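Local coordinates for putative hemin storage protein (Bordetella bronchiseptica, PDB 6AU1) that cleaves deacetylated poly-beta-1,6-N-acetylglucosamine, a biofilm polysaccharide, through the glycoside hydrolase domain that makes up this chain, at residues Val101-Asn105 with Pro106-Lys110; Pro277-Trp280 with Met281-Val285. All blocks are in the same frame, centred on the assembly; numbering follows the deposited sequence.

Contact 1: Val101-Asn105 with Pro106-Lys110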
loop_
_atom_site.group_PDB
_atom_site.type_symbol
_atom_site.label_atom_id
_atom_site.label_comp_id
_atom_site.label_asym_id
_atom_site.label_seq_id
_atom_site.Cartn_x
_atom_site.Cartn_y
_atom_site.Cartn_z
ATOM N N VAL A 101 1.474 17.607 -6.069
ATOM C CA VAL A 101 1.524 18.934 -5.495
ATOM C C VAL A 101 1.208 19.997 -6.551
ATOM O O VAL A 101 1.408 19.780 -7.748
ATOM C CB VAL A 101 2.916 19.213 -4.875
ATOM C CG1 VAL A 101 3.195 18.239 -3.753
ATOM C CG2 VAL A 101 4.017 19.115 -5.946
ATOM N N PRO A 102 0.692 21.146 -6.110
ATOM C CA PRO A 102 0.355 22.215 -7.059
ATOM C C PRO A 102 1.591 22.908 -7.614
ATOM O O PRO A 102 2.648 22.845 -6.995
ATOM C CB PRO A 102 -0.480 23.184 -6.218
ATOM C CG PRO A 102 -0.088 22.920 -4.813
ATOM C CD PRO A 102 0.296 21.464 -4.728
ATOM N N PRO A 103 1.465 23.558 -8.782
ATOM C CA PRO A 103 2.591 24.337 -9.307
ATOM C C PRO A 103 3.072 25.352 -8.267
ATOM O O PRO A 103 2.258 25.892 -7.521
ATOM C CB PRO A 103 1.995 25.039 -10.534
ATOM C CG PRO A 103 0.828 24.187 -10.927
ATOM C CD PRO A 103 0.277 23.639 -9.649
ATOM N N GLY A 104 4.373 25.585 -8.187
ATOM C CA GLY A 104 4.876 26.510 -7.187
ATOM C C GLY A 104 5.311 25.812 -5.910
ATOM O O GLY A 104 6.081 26.367 -5.129
ATOM N N ASN A 105 4.807 24.602 -5.683
ATOM C CA ASN A 105 5.373 23.738 -4.651
ATOM C C ASN A 105 6.803 23.386 -5.055
ATOM O O ASN A 105 7.054 23.098 -6.220
ATOM C CB ASN A 105 4.536 22.473 -4.482
ATOM C CG ASN A 105 4.999 21.612 -3.320
ATOM O OD1 ASN A 105 5.961 20.855 -3.438
ATOM N ND2 ASN A 105 4.306 21.720 -2.194
ATOM N N PRO A 106 7.742 23.395 -4.096
ATOM C CA PRO A 106 9.150 23.094 -4.401
ATOM C C PRO A 106 9.353 21.738 -5.079
ATOM O O PRO A 106 10.312 21.573 -5.835
ATOM C CB PRO A 106 9.819 23.103 -3.021
ATOM C CG PRO A 106 8.927 23.921 -2.164
ATOM C CD PRO A 106 7.536 23.706 -2.670
ATOM N N ALA A 107 8.469 20.782 -4.815
ATOM C CA ALA A 107 8.617 19.449 -5.394
ATOM C C ALA A 107 7.892 19.299 -6.731
ATOM O O ALA A 107 7.927 18.223 -7.324
ATOM C CB ALA A 107 8.124 18.391 -4.418
ATOM N N TYR A 108 7.231 20.359 -7.202
ATOM C CA TYR A 108 6.429 20.236 -8.422
ATOM C C TYR A 108 7.274 19.771 -9.602
ATOM O O TYR A 108 8.284 20.397 -9.945
ATOM C CB TYR A 108 5.744 21.562 -8.775
ATOM C CG TYR A 108 4.884 21.473 -10.021
ATOM C CD1 TYR A 108 3.612 20.921 -9.966
ATOM C CD2 TYR A 108 5.345 21.939 -11.254
ATOM C CE1 TYR A 108 2.819 20.830 -11.093
ATOM C CE2 TYR A 108 4.555 21.848 -12.395
ATOM C CZ TYR A 108 3.293 21.289 -12.303
ATOM O OH TYR A 108 2.488 21.192 -13.413
ATOM N N GLY A 109 6.855 18.671 -10.217
ATOM C CA GLY A 109 7.510 18.163 -11.410
ATOM C C GLY A 109 8.765 17.353 -11.135
ATOM O O GLY A 109 9.406 16.874 -12.067
ATOM N N LYS A 110 9.129 17.217 -9.860
ATOM C CA LYS A 110 10.331 16.474 -9.484
ATOM C C LYS A 110 9.962 15.006 -9.335
ATOM O O LYS A 110 9.986 14.442 -8.235
ATOM C CB LYS A 110 10.948 17.024 -8.192
ATOM C CG LYS A 110 11.238 18.522 -8.230
ATOM C CD LYS A 110 12.061 18.906 -9.459
ATOM C CE LYS A 110 12.455 20.383 -9.399
ATOM N NZ LYS A 110 13.137 20.823 -10.655
#
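Asn105 OD1 accepts the N-H of Ala107, an Asx turn laid over the type I beta turn Asn105 to Tyr108, within the long loop that follows strand 89-94 of the TIM-barrel-like domain. Two hydrogen bonds hold the turn. The backbone N of Tyr108 reaches Asn105 O at 2.9 Å, closing it, while the N of Ala107 donates to Asn105 OD1, also at 2.9 Å and fairly straight at 160°. The second bond depends on the asparagine torsion: CG stands opposite the backbone N (chi1 -174°), which swings the amide forward over the start of the turn. Its other end is used too, since ND2 is hydrogen-bonded to His67 ND1, so both ends of the amide are held and its rotation is fixed. Pro106, with phi locked by its ring, suits the first corner of a type I turn and has no N-H to satisfy. The preceding type II turn, Pro102 to Asn105, has Gly104 at its third position, where phi of 94° is easy for a residue without a side chain.

Apolar contacts bring the start of this segment back against its later turn. Val101 CG2 lies 4.1 Å from Tyr108 CB and 4.4 Å from Ala107 CB; the small alanine and the branched valine both also rest on Val140 of helix 135-151.

The Tyr108 ring lies against Pro103. A CH-pi contact puts Pro103 CA over one face, 3.8 Å from the ring centroid, and at the ring's edge, in its plane, Val101 O comes to 3.3 Å from Tyr108 CD1.

Contact 2: Pro277-Trp280 with Met281-Val285. With SO4 (sulfate ion), chain E; SO4 (sulfate ion), chain F.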
loop_
_atom_site.group_PDB
_atom_site.type_symbol
_atom_site.label_atom_id
_atom_site.label_comp_id
_atom_site.label_asym_id
_atom_site.label_seq_id
_atom_site.Cartn_x
_atom_site.Cartn_y
_atom_site.Cartn_z
ATOM N N PRO A 277 -6.636 -20.007 -10.424
ATOM C CA PRO A 277 -6.551 -19.236 -9.177
ATOM C C PRO A 277 -6.233 -20.070 -7.926
ATOM O O PRO A 277 -5.584 -19.544 -7.021
ATOM C CB PRO A 277 -7.943 -18.600 -9.065
ATOM C CG PRO A 277 -8.439 -18.541 -10.473
ATOM C CD PRO A 277 -7.911 -19.782 -11.127
ATOM N N GLU A 278 -6.675 -21.321 -7.859
ATOM C CA GLU A 278 -6.404 -22.118 -6.662
ATOM C C GLU A 278 -4.943 -22.558 -6.638
ATOM O O GLU A 278 -4.271 -22.456 -5.609
ATOM C CB GLU A 278 -7.343 -23.327 -6.576
ATOM C CG GLU A 278 -8.797 -22.934 -6.375
ATOM C CD GLU A 278 -9.577 -23.935 -5.545
ATOM O OE1 GLU A 278 -9.211 -25.131 -5.536
ATOM O OE2 GLU A 278 -10.560 -23.519 -4.894
ATOM N N GLN A 279 -4.451 -23.033 -7.777
ATOM C CA GLN A 279 -3.040 -23.372 -7.905
ATOM C C GLN A 279 -2.175 -22.141 -7.640
ATOM O O GLN A 279 -1.144 -22.217 -6.969
ATOM C CB GLN A 279 -2.734 -23.932 -9.296
ATOM C CG GLN A 279 -1.277 -24.314 -9.473
ATOM C CD GLN A 279 -0.956 -24.778 -10.881
ATOM O OE1 GLN A 279 -1.162 -24.046 -11.848
ATOM N NE2 GLN A 279 -0.454 -26.001 -11.001
ATOM N N TRP A 280 -2.603 -21.011 -8.193
ATOM C CA TRP A 280 -1.882 -19.752 -8.049
ATOM C C TRP A 280 -1.678 -19.401 -6.579
ATOM O O TRP A 280 -0.574 -19.067 -6.151
ATOM C CB TRP A 280 -2.650 -18.636 -8.759
ATOM C CG TRP A 280 -1.917 -17.324 -8.898
ATOM C CD1 TRP A 280 -1.151 -16.918 -9.951
ATOM C CD2 TRP A 280 -1.925 -16.237 -7.965
ATOM N NE1 TRP A 280 -0.672 -15.646 -9.726
ATOM C CE2 TRP A 280 -1.130 -15.210 -8.512
ATOM C CE3 TRP A 280 -2.526 -16.036 -6.717
ATOM C CZ2 TRP A 280 -0.919 -14.001 -7.855
ATOM C CZ3 TRP A 280 -2.314 -14.840 -6.065
ATOM C CH2 TRP A 280 -1.523 -13.833 -6.636
ATOM N N MET A 281 -2.753 -19.485 -5.804
ATOM C CA MET A 281 -2.675 -19.171 -4.385
ATOM C C MET A 281 -1.799 -20.188 -3.647
ATOM O O MET A 281 -1.045 -19.833 -2.736
ATOM C CB MET A 281 -4.075 -19.127 -3.771
ATOM C CG MET A 281 -4.097 -18.539 -2.369
ATOM S SD MET A 281 -3.876 -16.743 -2.418
ATOM C CE MET A 281 -5.386 -16.235 -3.238
ATOM N N ARG A 282 -1.903 -21.453 -4.039
ATOM C CA ARG A 282 -1.057 -22.496 -3.471
ATOM C C ARG A 282 0.427 -22.180 -3.708
ATOM O O ARG A 282 1.243 -22.254 -2.786
ATOM C CB ARG A 282 -1.441 -23.856 -4.066
ATOM C CG ARG A 282 -0.991 -25.050 -3.274
ATOM C CD ARG A 282 -1.860 -26.279 -3.583
ATOM N NE ARG A 282 -1.995 -26.550 -5.017
ATOM C CZ ARG A 282 -3.137 -26.463 -5.698
ATOM N NH1 ARG A 282 -4.258 -26.109 -5.083
ATOM N NH2 ARG A 282 -3.161 -26.737 -6.996
ATOM N N GLN A 283 0.769 -21.795 -4.936
ATOM C CA GLN A 283 2.149 -21.443 -5.261
ATOM C C GLN A 283 2.617 -20.187 -4.526
ATOM O O GLN A 283 3.778 -20.106 -4.115
ATOM C CB GLN A 283 2.313 -21.253 -6.772
ATOM C CG GLN A 283 2.228 -22.550 -7.543
ATOM C CD GLN A 283 2.166 -22.338 -9.043
ATOM O OE1 GLN A 283 2.012 -21.212 -9.516
ATOM N NE2 GLN A 283 2.272 -23.423 -9.800
ATOM N N LEU A 284 1.726 -19.210 -4.368
ATOM C CA LEU A 284 2.092 -17.983 -3.660
ATOM C C LEU A 284 2.428 -18.289 -2.200
ATOM O O LEU A 284 3.448 -17.834 -1.684
ATOM C CB LEU A 284 0.969 -16.943 -3.739
ATOM C CG LEU A 284 1.315 -15.553 -3.178
ATOM C CD1 LEU A 284 2.282 -14.822 -4.095
ATOM C CD2 LEU A 284 0.049 -14.746 -2.978
ATOM N N VAL A 285 1.577 -19.075 -1.546
ATOM C CA VAL A 285 1.816 -19.459 -0.156
ATOM C C VAL A 285 3.123 -20.246 -0.012
ATOM O O VAL A 285 3.909 -19.993 0.904
ATOM C CB VAL A 285 0.638 -20.294 0.402
ATOM C CG1 VAL A 285 0.973 -20.839 1.770
ATOM C CG2 VAL A 285 -0.615 -19.428 0.470
HETATM S S SO4 E . 0.759 -27.222 -7.491
HETATM O O1 SO4 E . -0.511 -27.420 -8.184
HETATM O O2 SO4 E . 1.414 -28.511 -7.301
HETATM O O3 SO4 E . 0.513 -26.614 -6.186
HETATM O O4 SO4 E . 1.625 -26.347 -8.277
HETATM S S SO4 F . -7.416 -24.248 -10.213
HETATM O O1 SO4 F . -7.485 -24.451 -11.657
HETATM O O2 SO4 F . -8.082 -25.359 -9.536
HETATM O O3 SO4 F . -6.019 -24.212 -9.792
HETATM O O4 SO4 F . -8.081 -22.991 -9.876
#
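Residues Pro277 to Val285 form the first turns of helix 277-290, joined by successive i to i+4 hydrogen bonds. Met281 N donates to Pro277 O at 3.1 Å and Leu284 N to Trp280 O at 2.9 Å, with the bonds from Arg282 to Glu278 and from Gln283 to Gln279 between them. Proline suits the first turn, where its nitrogen need not serve as a donor. The N-H groups of Glu278 and Gln279, which have no earlier helical carbonyl to meet, bind one sulfate instead: Gln279 N lies 2.8 Å from O3 of the chain F ion.

On the outer side, Gln279, Arg282 and Gln283 gather round the chain E sulfate. Arg282 approaches it edge-on: NE lies 2.8 Å from O3 and NH2 3.0 Å from O1, the latter bond almost straight at 172°. A bend at chi3 (51°) folds the guanidinium back along the helix, so that Gln279 CA sits over one of its faces. Gln279, extended beyond CG, brings NE2 to 3.2 Å from the same O1, while Gln283 NE2 adds only a weak bond to O4. The Gln279 and Gln283 amides, nearly parallel at 16°, thus both turn NE2 to this ion.

The inward side is apolar. Trp280 and Leu284 run side by side in the same direction, with Leu284 CD2 3.9 Å from Trp280 CZ3, and both pack on Leu241 of helix 238-241. Met281 turns to helix 314-326, where its flexible thioether chain meets Leu324.

The sulfates probably come from the crystallisation liquor. The chain F ion is drawn by amide N-H groups that make no bond within the helix, probably helped by the helix dipole; the chain E ion, on the flank, answers to Arg282's positive charge and the glutamine amides.

In the fold
Contacts 1 and 2 lie on opposite sides of the domain's centre, their own centres 43 Å apart and their nearest atoms about 30 Å from each other. Both belong to the one glycoside hydrolase domain, whose parallel strands curl into a TIM-barrel-like sheet. Contact 1 is part of the loop leading from strand 89-94 to helix 135-151, at the C-terminal end of that strand, the end that carries the active site in TIM-barrel enzymes generally. Contact 2 starts the helix between strands 262-266 and 297-305, on the outer layer. Its two sulfates mark separate anion-binding spots and do not by themselves show where the polysaccharide binds.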